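Local atomic coordinates of uncharacterized protein (Legionella pneumophila subsp. pneumophila str. Philadelphia 1, PDB entry 4RXV), a protein that is of unknown function but, through its N-terminal RavJ-type peptidase domain of clan CA, probably acts as a papain-like cysteine protease. Residues 122-127 and 206-211; 126-131 and 141-146; 156-161 and 199-204; 166-171 and 186-191. All coordinates share one frame; numbering follows the deposited sequence. Where two conformers were deposited one is given.

Contact 1: residues 122-127 and 206-211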
loop_
_atom_site.group_PDB
_atom_site.type_symbol
_atom_site.label_atom_id
_atom_site.label_comp_id
_atom_site.label_asym_id
_atom_site.label_seq_id
_atom_site.Cartn_x
_atom_site.Cartn_y
_atom_site.Cartn_z
ATOM N N GLN A 122 -17.767 7.027 -1.644
ATOM C CA GLN A 122 -18.197 5.653 -1.432
ATOM C C GLN A 122 -17.515 4.973 -0.239
ATOM O O GLN A 122 -18.147 4.150 0.434
ATOM C CB GLN A 122 -17.961 4.849 -2.712
ATOM C CG GLN A 122 -18.354 3.374 -2.687
ATOM C CD GLN A 122 -19.854 3.122 -2.596
ATOM O OE1 GLN A 122 -20.647 4.016 -2.326
ATOM N NE2 GLN A 122 -20.242 1.884 -2.857
ATOM N N TYR A 123 -16.250 5.310 0.029
ATOM C CA TYR A 123 -15.480 4.662 1.064
ATOM C C TYR A 123 -14.754 5.684 1.909
ATOM O O TYR A 123 -14.354 6.728 1.419
ATOM C CB TYR A 123 -14.424 3.728 0.436
ATOM C CG TYR A 123 -14.970 2.507 -0.260
ATOM C CD1 TYR A 123 -15.389 1.411 0.465
ATOM C CD2 TYR A 123 -15.053 2.433 -1.635
ATOM C CE1 TYR A 123 -15.882 0.277 -0.171
ATOM C CE2 TYR A 123 -15.558 1.316 -2.269
ATOM C CZ TYR A 123 -15.975 0.243 -1.533
ATOM O OH TYR A 123 -16.474 -0.851 -2.201
ATOM N N ASP A 124 -14.539 5.326 3.170
ATOM C CA ASP A 124 -13.514 5.951 3.990
ATOM C C ASP A 124 -12.233 5.118 3.859
ATOM O O ASP A 124 -12.275 3.940 3.483
ATOM C CB ASP A 124 -13.963 6.018 5.454
ATOM C CG ASP A 124 -15.219 6.839 5.660
ATOM O OD1 ASP A 124 -15.263 7.979 5.170
ATOM O OD2 ASP A 124 -16.144 6.366 6.367
ATOM N N VAL A 125 -11.085 5.737 4.154
ATOM C CA VAL A 125 -9.786 5.081 4.030
ATOM C C VAL A 125 -9.192 4.960 5.410
ATOM O O VAL A 125 -9.283 5.889 6.215
ATOM C CB VAL A 125 -8.864 5.884 3.097
ATOM C CG1 VAL A 125 -7.485 5.251 3.024
ATOM C CG2 VAL A 125 -9.452 5.946 1.702
ATOM N N ALA A 126 -8.585 3.818 5.700
ATOM C CA ALA A 126 -7.863 3.646 6.950
ATOM C C ALA A 126 -6.519 3.007 6.663
ATOM O O ALA A 126 -6.342 2.326 5.648
ATOM C CB ALA A 126 -8.645 2.801 7.935
ATOM N N VAL A 127 -5.577 3.218 7.558
ATOM C CA VAL A 127 -4.278 2.537 7.491
ATOM C C VAL A 127 -4.053 1.866 8.827
ATOM O O VAL A 127 -4.233 2.496 9.886
ATOM C CB VAL A 127 -3.136 3.517 7.151
ATOM C CG1 VAL A 127 -1.790 2.770 7.079
ATOM C CG2 VAL A 127 -3.420 4.231 5.846
ATOM N N GLN A 206 -7.507 7.074 10.236
ATOM C CA GLN A 206 -8.856 6.979 9.672
ATOM C C GLN A 206 -9.196 8.302 9.008
ATOM O O GLN A 206 -9.277 9.341 9.678
ATOM C CB GLN A 206 -9.910 6.659 10.741
ATOM C CG GLN A 206 -9.653 5.353 11.436
ATOM C CD GLN A 206 -10.803 4.853 12.317
ATOM O OE1 GLN A 206 -11.929 4.674 11.862
ATOM N NE2 GLN A 206 -10.514 4.594 13.577
ATOM N N SER A 207 -9.431 8.298 7.699
ATOM C CA SER A 207 -9.798 9.528 7.007
ATOM C C SER A 207 -11.080 10.124 7.573
ATOM O O SER A 207 -11.273 11.337 7.532
ATOM C CB SER A 207 -9.919 9.313 5.502
ATOM O OG SER A 207 -11.005 8.464 5.156
ATOM N N ALA A 208 -11.955 9.278 8.109
ATOM C CA ALA A 208 -13.194 9.732 8.730
ATOM C C ALA A 208 -12.958 10.641 9.936
ATOM O O ALA A 208 -13.866 11.366 10.333
ATOM C CB ALA A 208 -14.013 8.521 9.152
ATOM N N LEU A 209 -11.776 10.574 10.542
ATOM C CA LEU A 209 -11.394 11.383 11.697
ATOM C C LEU A 209 -10.452 12.523 11.328
ATOM O O LEU A 209 -10.028 13.261 12.206
ATOM C CB LEU A 209 -10.726 10.508 12.768
ATOM C CG LEU A 209 -11.622 9.394 13.302
ATOM C CD1 LEU A 209 -10.861 8.533 14.282
ATOM C CD2 LEU A 209 -12.873 9.956 13.946
ATOM N N ASP A 210 -10.146 12.694 10.056
ATOM C CA ASP A 210 -9.156 13.649 9.588
ATOM C C ASP A 210 -9.858 14.943 9.165
ATOM O O ASP A 210 -10.506 14.996 8.116
ATOM C CB ASP A 210 -8.428 13.005 8.399
ATOM C CG ASP A 210 -7.370 13.883 7.779
ATOM O OD1 ASP A 210 -7.182 15.036 8.242
ATOM O OD2 ASP A 210 -6.709 13.401 6.817
ATOM N N GLU A 211 -9.721 15.997 9.963
ATOM C CA GLU A 211 -10.394 17.256 9.665
ATOM C C GLU A 211 -9.896 17.936 8.396
ATOM O O GLU A 211 -10.597 18.773 7.843
ATOM C CB GLU A 211 -10.257 18.214 10.851
ATOM C CG GLU A 211 -11.040 17.748 12.077
ATOM C CD GLU A 211 -10.935 18.675 13.260
ATOM O OE1 GLU A 211 -9.974 19.483 13.323
ATOM O OE2 GLU A 211 -11.824 18.587 14.145
HETATM O O HOH W 1 -13.419 9.663 4.835
HETATM O O HOH W 2 -11.737 6.352 7.883
#

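Contact 2: residues 126-131 and 141-146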
loop_
_atom_site.group_PDB
_atom_site.type_symbol
_atom_site.label_atom_id
_atom_site.label_comp_id
_atom_site.label_asym_id
_atom_site.label_seq_id
_atom_site.Cartn_x
_atom_site.Cartn_y
_atom_site.Cartn_z
ATOM N N ALA A 126 -8.585 3.818 5.700
ATOM C CA ALA A 126 -7.863 3.646 6.950
ATOM C C ALA A 126 -6.519 3.007 6.663
ATOM O O ALA A 126 -6.342 2.326 5.648
ATOM C CB ALA A 126 -8.645 2.801 7.935
ATOM N N VAL A 127 -5.577 3.218 7.558
ATOM C CA VAL A 127 -4.278 2.537 7.491
ATOM C C VAL A 127 -4.053 1.866 8.827
ATOM O O VAL A 127 -4.233 2.496 9.886
ATOM C CB VAL A 127 -3.136 3.517 7.151
ATOM C CG1 VAL A 127 -1.790 2.770 7.079
ATOM C CG2 VAL A 127 -3.420 4.231 5.846
ATOM N N ILE A 128 -3.715 0.599 8.777
ATOM C CA ILE A 128 -3.599 -0.239 9.954
ATOM C C ILE A 128 -2.234 -0.905 10.018
ATOM O O ILE A 128 -1.598 -1.196 9.005
ATOM C CB ILE A 128 -4.710 -1.339 9.992
ATOM C CG1 ILE A 128 -4.487 -2.415 8.915
ATOM C CG2 ILE A 128 -6.091 -0.698 9.861
ATOM C CD1 ILE A 128 -5.499 -3.586 8.967
ATOM N N GLY A 129 -1.781 -1.128 11.244
ATOM C CA GLY A 129 -0.643 -1.995 11.489
ATOM C C GLY A 129 -1.146 -3.393 11.708
ATOM O O GLY A 129 -2.056 -3.644 12.499
ATOM N N SER A 130 -0.544 -4.325 10.988
ATOM C CA SER A 130 -0.968 -5.714 10.979
ATOM C C SER A 130 0.269 -6.620 11.082
ATOM O O SER A 130 1.368 -6.144 11.364
ATOM C CB SER A 130 -1.808 -5.977 9.725
ATOM O OG SER A 130 -2.276 -7.305 9.589
ATOM N N MET A 131 0.095 -7.924 10.898
ATOM C CA MET A 131 1.205 -8.880 11.048
ATOM C C MET A 131 1.860 -8.691 12.412
ATOM O O MET A 131 3.063 -8.474 12.547
ATOM C CB MET A 131 2.198 -8.781 9.880
ATOM C CG MET A 131 3.071 -10.008 9.755
ATOM S SD MET A 131 4.241 -9.882 8.391
ATOM C CE MET A 131 3.138 -9.982 7.011
ATOM N N ILE A 141 -1.197 -1.980 6.283
ATOM C CA ILE A 141 -2.164 -2.311 5.243
ATOM C C ILE A 141 -3.150 -1.169 5.129
ATOM O O ILE A 141 -3.515 -0.554 6.129
ATOM C CB ILE A 141 -2.929 -3.633 5.613
ATOM C CG1 ILE A 141 -1.935 -4.805 5.650
ATOM C CG2 ILE A 141 -4.063 -3.891 4.658
ATOM C CD1 ILE A 141 -2.554 -6.098 6.182
ATOM N N THR A 142 -3.617 -0.889 3.922
ATOM C CA THR A 142 -4.645 0.118 3.676
ATOM C C THR A 142 -5.990 -0.554 3.554
ATOM O O THR A 142 -6.105 -1.625 2.945
ATOM C CB THR A 142 -4.242 0.982 2.491
ATOM O OG1 THR A 142 -3.113 1.746 2.915
ATOM C CG2 THR A 142 -5.334 1.926 2.020
ATOM N N LEU A 143 -7.015 0.077 4.125
ATOM C CA LEU A 143 -8.390 -0.401 4.038
ATOM C C LEU A 143 -9.286 0.634 3.383
ATOM O O LEU A 143 -9.134 1.836 3.590
ATOM C CB LEU A 143 -8.998 -0.705 5.409
ATOM C CG LEU A 143 -8.230 -1.666 6.309
ATOM C CD1 LEU A 143 -8.955 -1.762 7.666
ATOM C CD2 LEU A 143 -8.073 -3.017 5.665
ATOM N N LEU A 144 -10.239 0.124 2.622
ATOM C CA LEU A 144 -11.420 0.870 2.191
ATOM C C LEU A 144 -12.607 0.373 2.988
ATOM O O LEU A 144 -12.936 -0.806 2.920
ATOM C CB LEU A 144 -11.668 0.657 0.698
ATOM C CG LEU A 144 -10.602 1.264 -0.216
ATOM C CD1 LEU A 144 -10.607 0.588 -1.581
ATOM C CD2 LEU A 144 -10.812 2.740 -0.377
ATOM N N VAL A 145 -13.208 1.241 3.799
ATOM C CA VAL A 145 -14.359 0.838 4.601
ATOM C C VAL A 145 -15.588 1.584 4.112
ATOM O O VAL A 145 -15.510 2.743 3.759
ATOM C CB VAL A 145 -14.134 1.058 6.121
ATOM C CG1 VAL A 145 -12.990 0.158 6.619
ATOM C CG2 VAL A 145 -13.870 2.511 6.454
ATOM N N PRO A 146 -16.736 0.909 4.061
ATOM C CA PRO A 146 -17.933 1.606 3.612
ATOM C C PRO A 146 -18.224 2.814 4.490
ATOM O O PRO A 146 -18.004 2.800 5.693
ATOM C CB PRO A 146 -19.018 0.535 3.731
ATOM C CG PRO A 146 -18.282 -0.747 3.551
ATOM C CD PRO A 146 -16.982 -0.531 4.246
#

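Contact 3: residues 156-161 and 199-204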
loop_
_atom_site.group_PDB
_atom_site.type_symbol
_atom_site.label_atom_id
_atom_site.label_comp_id
_atom_site.label_asym_id
_atom_site.label_seq_id
_atom_site.Cartn_x
_atom_site.Cartn_y
_atom_site.Cartn_z
ATOM N N GLU A 156 -7.348 0.004 21.574
ATOM C CA GLU A 156 -8.207 -1.105 21.193
ATOM C C GLU A 156 -7.682 -1.709 19.878
ATOM O O GLU A 156 -7.229 -0.993 18.988
ATOM C CB GLU A 156 -9.650 -0.651 21.007
ATOM C CG GLU A 156 -10.582 -1.810 20.810
ATOM C CD GLU A 156 -12.055 -1.440 20.835
ATOM O OE1 GLU A 156 -12.874 -2.382 20.764
ATOM O OE2 GLU A 156 -12.415 -0.240 20.909
ATOM N N GLN A 157 -7.717 -3.033 19.761
ATOM C CA GLN A 157 -7.302 -3.695 18.532
ATOM C C GLN A 157 -8.465 -3.905 17.574
ATOM O O GLN A 157 -9.633 -4.062 17.975
ATOM C CB GLN A 157 -6.662 -5.036 18.855
ATOM C CG GLN A 157 -5.284 -4.919 19.452
ATOM C CD GLN A 157 -4.733 -6.275 19.825
ATOM O OE1 GLN A 157 -5.443 -7.104 20.399
ATOM N NE2 GLN A 157 -3.471 -6.520 19.489
ATOM N N LEU A 158 -8.113 -3.902 16.296
ATOM C CA LEU A 158 -8.994 -4.305 15.234
ATOM C C LEU A 158 -8.936 -5.829 15.116
ATOM O O LEU A 158 -7.858 -6.418 14.956
ATOM C CB LEU A 158 -8.564 -3.626 13.943
ATOM C CG LEU A 158 -9.364 -3.979 12.686
ATOM C CD1 LEU A 158 -10.790 -3.493 12.759
ATOM C CD2 LEU A 158 -8.697 -3.398 11.456
ATOM N N THR A 159 -10.104 -6.453 15.210
ATOM C CA THR A 159 -10.280 -7.892 15.066
ATOM C C THR A 159 -11.462 -8.140 14.129
ATOM O O THR A 159 -12.180 -7.210 13.774
ATOM C CB THR A 159 -10.579 -8.525 16.400
ATOM O OG1 THR A 159 -11.755 -7.913 16.911
ATOM C CG2 THR A 159 -9.430 -8.299 17.364
ATOM N N ALA A 160 -11.685 -9.396 13.765
ATOM C CA ALA A 160 -12.697 -9.725 12.779
ATOM C C ALA A 160 -14.085 -9.247 13.188
ATOM O O ALA A 160 -14.882 -8.849 12.334
ATOM C CB ALA A 160 -12.706 -11.221 12.519
ATOM N N GLU A 161 -14.396 -9.284 14.481
ATOM C CA GLU A 161 -15.764 -8.968 14.900
ATOM C C GLU A 161 -16.050 -7.465 14.899
ATOM O O GLU A 161 -17.194 -7.061 15.085
ATOM C CB GLU A 161 -16.120 -9.602 16.255
ATOM C CG GLU A 161 -15.467 -8.965 17.456
ATOM C CD GLU A 161 -14.061 -9.473 17.702
ATOM O OE1 GLU A 161 -13.510 -9.173 18.786
ATOM O OE2 GLU A 161 -13.507 -10.173 16.826
ATOM N N PHE A 199 -5.410 -10.058 11.473
ATOM C CA PHE A 199 -5.820 -9.692 12.835
ATOM C C PHE A 199 -4.932 -10.405 13.854
ATOM O O PHE A 199 -4.514 -11.546 13.614
ATOM C CB PHE A 199 -7.280 -10.078 13.087
ATOM C CG PHE A 199 -8.235 -9.516 12.090
ATOM C CD1 PHE A 199 -8.403 -8.159 11.947
ATOM C CD2 PHE A 199 -8.947 -10.363 11.262
ATOM C CE1 PHE A 199 -9.261 -7.653 11.002
ATOM C CE2 PHE A 199 -9.817 -9.859 10.331
ATOM C CZ PHE A 199 -9.987 -8.501 10.209
ATOM N N PRO A 200 -4.662 -9.768 15.010
ATOM C CA PRO A 200 -5.124 -8.436 15.417
ATOM C C PRO A 200 -4.329 -7.335 14.732
ATOM O O PRO A 200 -3.175 -7.520 14.319
ATOM C CB PRO A 200 -4.847 -8.424 16.918
ATOM C CG PRO A 200 -3.669 -9.300 17.061
ATOM C CD PRO A 200 -3.895 -10.414 16.083
ATOM N N ALA A 201 -4.959 -6.172 14.631
ATOM C CA ALA A 201 -4.357 -5.016 13.991
ATOM C C ALA A 201 -4.590 -3.781 14.836
ATOM O O ALA A 201 -5.400 -3.805 15.768
ATOM C CB ALA A 201 -4.931 -4.825 12.570
ATOM N N THR A 202 -3.881 -2.711 14.525
ATOM C CA THR A 202 -4.050 -1.437 15.177
ATOM C C THR A 202 -4.344 -0.381 14.115
ATOM O O THR A 202 -3.742 -0.369 13.056
ATOM C CB THR A 202 -2.807 -1.073 16.033
ATOM O OG1 THR A 202 -3.091 0.118 16.766
ATOM C CG2 THR A 202 -1.547 -0.891 15.203
ATOM N N VAL A 203 -5.248 0.530 14.404
ATOM C CA VAL A 203 -5.679 1.481 13.394
ATOM C C VAL A 203 -4.984 2.808 13.573
ATOM O O VAL A 203 -5.317 3.571 14.490
ATOM C CB VAL A 203 -7.204 1.667 13.384
ATOM C CG1 VAL A 203 -7.603 2.559 12.224
ATOM C CG2 VAL A 203 -7.904 0.320 13.274
ATOM N N ASN A 204 -4.026 3.106 12.703
ATOM C CA ASN A 204 -3.190 4.282 12.858
ATOM C C ASN A 204 -3.721 5.534 12.185
ATOM O O ASN A 204 -3.325 6.628 12.543
ATOM C CB ASN A 204 -1.771 3.996 12.415
ATOM C CG ASN A 204 -1.080 3.031 13.354
ATOM O OD1 ASN A 204 -0.566 1.998 12.933
ATOM N ND2 ASN A 204 -1.110 3.341 14.632
HETATM O O HOH W 3 -7.020 0.383 16.622
HETATM O O HOH W 4 -4.369 -0.625 19.021
#

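Contact 4: residues 166-171 and 186-191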
loop_
_atom_site.group_PDB
_atom_site.type_symbol
_atom_site.label_atom_id
_atom_site.label_comp_id
_atom_site.label_asym_id
_atom_site.label_seq_id
_atom_site.Cartn_x
_atom_site.Cartn_y
_atom_site.Cartn_z
ATOM N N GLY A 166 -18.067 -5.371 3.905
ATOM C CA GLY A 166 -17.762 -4.592 2.725
ATOM C C GLY A 166 -16.376 -3.963 2.741
ATOM O O GLY A 166 -15.998 -3.286 1.798
ATOM N N THR A 167 -15.594 -4.196 3.784
ATOM C CA THR A 167 -14.232 -3.674 3.820
ATOM C C THR A 167 -13.384 -4.343 2.743
ATOM O O THR A 167 -13.456 -5.545 2.534
ATOM C CB THR A 167 -13.601 -3.874 5.187
ATOM O OG1 THR A 167 -14.386 -3.184 6.157
ATOM C CG2 THR A 167 -12.183 -3.325 5.221
ATOM N N LEU A 168 -12.592 -3.535 2.049
ATOM C CA LEU A 168 -11.621 -4.022 1.076
ATOM C C LEU A 168 -10.192 -3.737 1.536
ATOM O O LEU A 168 -9.890 -2.683 2.080
ATOM C CB LEU A 168 -11.832 -3.368 -0.279
ATOM C CG LEU A 168 -13.202 -3.616 -0.902
ATOM C CD1 LEU A 168 -13.411 -2.721 -2.112
ATOM C CD2 LEU A 168 -13.366 -5.078 -1.315
ATOM N N ILE A 169 -9.330 -4.720 1.336
ATOM C CA ILE A 169 -7.934 -4.654 1.724
ATOM C C ILE A 169 -7.093 -4.209 0.528
ATOM O O ILE A 169 -7.334 -4.660 -0.611
ATOM C CB ILE A 169 -7.488 -6.046 2.243
ATOM C CG1 ILE A 169 -8.170 -6.319 3.593
ATOM C CG2 ILE A 169 -5.984 -6.191 2.359
ATOM C CD1 ILE A 169 -8.360 -7.781 3.869
ATOM N N VAL A 170 -6.069 -3.410 0.786
ATOM C CA VAL A 170 -5.166 -2.899 -0.235
ATOM C C VAL A 170 -3.731 -3.029 0.316
ATOM O O VAL A 170 -3.347 -2.339 1.257
ATOM C CB VAL A 170 -5.505 -1.456 -0.640
ATOM C CG1 VAL A 170 -4.578 -1.029 -1.759
ATOM C CG2 VAL A 170 -6.979 -1.346 -1.052
ATOM N N ASP A 171 -2.951 -3.896 -0.318
ATOM C CA ASP A 171 -1.639 -4.274 0.169
ATOM C C ASP A 171 -0.645 -4.298 -0.998
ATOM O O ASP A 171 -0.373 -5.365 -1.578
ATOM C CB ASP A 171 -1.721 -5.629 0.864
ATOM C CG ASP A 171 -0.441 -6.004 1.592
ATOM O OD1 ASP A 171 0.622 -5.355 1.387
ATOM O OD2 ASP A 171 -0.504 -6.971 2.390
ATOM N N ALA A 186 -7.631 -4.235 -3.355
ATOM C CA ALA A 186 -9.046 -3.942 -3.174
ATOM C C ALA A 186 -9.878 -5.217 -3.211
ATOM O O ALA A 186 -10.752 -5.393 -4.069
ATOM C CB ALA A 186 -9.526 -2.908 -4.166
ATOM N N ILE A 187 -9.586 -6.110 -2.265
ATOM C CA ILE A 187 -10.235 -7.407 -2.191
ATOM C C ILE A 187 -10.718 -7.701 -0.773
ATOM O O ILE A 187 -10.199 -7.166 0.204
ATOM C CB ILE A 187 -9.298 -8.575 -2.708
ATOM C CG1 ILE A 187 -8.221 -9.080 -1.694
ATOM C CG2 ILE A 187 -8.674 -8.224 -4.049
ATOM C CD1 ILE A 187 -7.226 -8.114 -1.226
ATOM N N PRO A 188 -11.737 -8.545 -0.646
ATOM C CA PRO A 188 -12.185 -8.948 0.688
ATOM C C PRO A 188 -11.192 -9.845 1.396
ATOM O O PRO A 188 -10.346 -10.485 0.765
ATOM C CB PRO A 188 -13.498 -9.689 0.420
ATOM C CG PRO A 188 -13.366 -10.159 -0.985
ATOM C CD PRO A 188 -12.526 -9.182 -1.713
ATOM N N LYS A 189 -11.308 -9.934 2.720
ATOM C CA LYS A 189 -10.352 -10.698 3.505
ATOM C C LYS A 189 -10.225 -12.150 3.084
ATOM O O LYS A 189 -9.143 -12.702 3.157
ATOM C CB LYS A 189 -10.674 -10.604 4.998
ATOM C CG LYS A 189 -11.989 -11.216 5.417
ATOM C CD LYS A 189 -12.189 -11.088 6.923
ATOM C CE LYS A 189 -13.340 -11.946 7.424
ATOM N NZ LYS A 189 -14.620 -11.611 6.744
ATOM N N GLU A 190 -11.296 -12.752 2.586
ATOM C CA GLU A 190 -11.219 -14.147 2.162
ATOM C C GLU A 190 -10.256 -14.382 1.009
ATOM O O GLU A 190 -9.779 -15.513 0.835
ATOM C CB GLU A 190 -12.603 -14.650 1.777
ATOM C CG GLU A 190 -13.541 -14.784 2.945
ATOM C CD GLU A 190 -14.186 -13.474 3.379
ATOM O OE1 GLU A 190 -14.162 -12.460 2.629
ATOM O OE2 GLU A 190 -14.748 -13.479 4.493
ATOM N N GLN A 191 -10.079 -13.332 0.182
ATOM C CA GLN A 191 -9.184 -13.298 -0.994
ATOM C C GLN A 191 -7.739 -12.883 -0.636
ATOM O O GLN A 191 -6.845 -13.049 -1.466
ATOM C CB GLN A 191 -9.713 -12.337 -2.116
ATOM C CG GLN A 191 -10.842 -12.880 -3.077
ATOM C CD GLN A 191 -11.390 -11.857 -4.141
ATOM O OE1 GLN A 191 -12.616 -11.624 -4.186
ATOM N NE2 GLN A 191 -10.499 -11.307 -5.033
HETATM O O HOH W 5 -13.137 -8.032 3.854
#

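Contact 1: residues 122-127 and 206-211
S207 is the tight spot here: both polar backbone atoms of V125 are taken by this one serine. With chi1 at 67° its OG stands between its own backbone N and carbonyl carbon, and there it accepts the N-H of V125 in an almost straight bond (V125 N to S207 OG 2.9 Å). Its amide returns the favour, S207 N pointing at V125 O nearly along the C=O axis at 2.8 Å. The hydroxyl thus stands in for a backbone carbonyl just where the chain leaves the strand for a 3-10 turn. Next to it, A126 and Q206 form a non-hydrogen-bonded antiparallel pair, with A126 CB facing Q206 CG.

The D124 and A208 side is looser and watered. One water is held by D124 OD1 at 2.5 Å and by S207 OG, and D124 OD1 also makes a salt bridge to K147. Another water donates to V125 O and accepts from A208 N at 2.9 Å, so that V125 O is gripped by two donors. A208 CB comes only within van der Waals range of the D124 carboxylate.

Strand 136-146 runs along the other edge of strand 123-133, and L114 of helix 105-114 packs on V125 and S207.

Contact 2: residues 126-131 and 141-146
No aromatic ring enters this contact; its flat groups are peptide units, met by their partners in different ways. A126 N lies in the carbonyl plane of L143, on a lone pair of L143 O, at 2.9 Å. The return bond, L143 N to A126 O at 2.8 Å, comes from above the A126 carbonyl plane, 27° out of it. I128 N approaches I141 O nearly along the C=O axis, whereas I141 N sits in the carbonyl plane of I128. These are two hydrogen-bonded antiparallel pairs, with V127 and T142 as the non-hydrogen-bonded pair between them.

A126, I128, I141 and L143 line one face of the hairpin. I128 has CG1 in the crowded position between N and carbonyl carbon (chi1 70°), which lays CG1 alongside I141 CB at 3.8 Å, both side chains pointing the same way. Its CG2 branch meets L143 CD1 at 3.8 Å, the two side chains crossing at about a right angle. Farther on, I141 CD1 rests on S130 CB at 3.6 Å, while S130 OG bonds to the carbonyl of L198. V127 and T142 occupy the other face and cross obliquely, V127 CG2 to T142 OG1 3.9 Å.

That second face lies against helix 105-114, where A106 O takes the T142 hydroxyl; I169 of strand 168-170 packs on I141 and L143, and A201 on I128.

Contact 3: residues 156-161 and 199-204
Two backbone hydrogen bonds join L158 and A201 as a single antiparallel bridge. L158 N reaches A201 O at 2.8 Å from well above the carbonyl plane, while A201 N meets L158 O at 2.9 Å in the plane. CA-H...O contacts from Q157 to A201 O and from P200 to L158 O flank them.

Where the chains diverge, water takes over: E156 O receives hydrogen bonds from two waters, one of which accepts from V203 N, the other being bonded to T202 OG1.

Ring contacts fill the opposite end. The T159-A160 peptide lies over one face of F199, with A160 N 3.7 Å above the ring centre, and A160 CB touches F199 CE2 at 3.9 Å. A cis peptide links F199 to P200, whose CB lies against the amide end of Q157, side by side with it (P200 CB to Q157 NE2 3.5 Å). Q157 NE2 finds its hydrogen bond at the hydroxyl of Y137.

Among the apolar contacts, L158 has CG anti to its backbone N (chi1 178°), bringing L158 CG to F199 CE1 at 4.0 Å, while its CB meets A201 CB and V203 CG2.

I128 of strand 123-133 and L143 of strand 136-146 continue this apolar cluster around L158, and F163 meets the F199 ring edge-to-face.

Contact 4: residues 166-171 and 186-191
A186 and I187 both face I169 in a G1 beta bulge, A186 holding the positive phi of 67° as the chain turns a corner. I169 O receives two N-H groups: that of I187 on a lone pair at 3.1 Å, and that of A186 in a bent, weak bond. I169 N in turn gives a nearly straight bond to I187 O, 2.8 Å away.

I187 carries CG1 in the crowded position between its N and carbonyl carbon (chi1 80°), which folds the side chain back over the pair until I187 CD1 lies 3.5 Å from I169 O and also touches I169 CB. I169 CD1 reaches on to the start of the 3-10 turn and meets K189 CA at 3.6 Å, the two side chains crossing obliquely. L168 CD2 rests over the I187-P188 link, reaching P188 CD at 4.2 Å, and V170 CG2 presses on the A186 backbone. A water spans the splayed end, donating to T167 O and accepting from K189 N. K189 NZ turns off to a salt bridge with E190 OE2, which it meets from above the carboxylate plane.

D171 N-caps helix 172-176 through OD1 and holds H139 NE2 with OD2, an Asp-His pair consistent with clan CA peptidases. Strand 136-146 borders strand 168-170, helix 6-14 packs on L168, V170, A186 and I187, and helix 105-114 on V170.

All four contacts lie on or reach one antiparallel sheet, ordered 168-170, 136-146, 123-133, 202-206. Contact 2 is its central hairpin; contact 4 borders it on the 168-170 edge and contact 3 on the 202-206 edge, each with its centre about 9 Å from that of contact 2. Contact 1 shares A126 and V127 with contact 2, 10 Å away between centres, and lies about 16 Å from contacts 3 and 4. Along the chain, contact 1 closes the longest loop, with contact 3 inside it and contact 4 inside contact 3, whereas contact 2 closes before either opens. Backbone bonds such as G129 N to T202 O and V170 N to T142 O join the contacts into one framework within the peptidase domain.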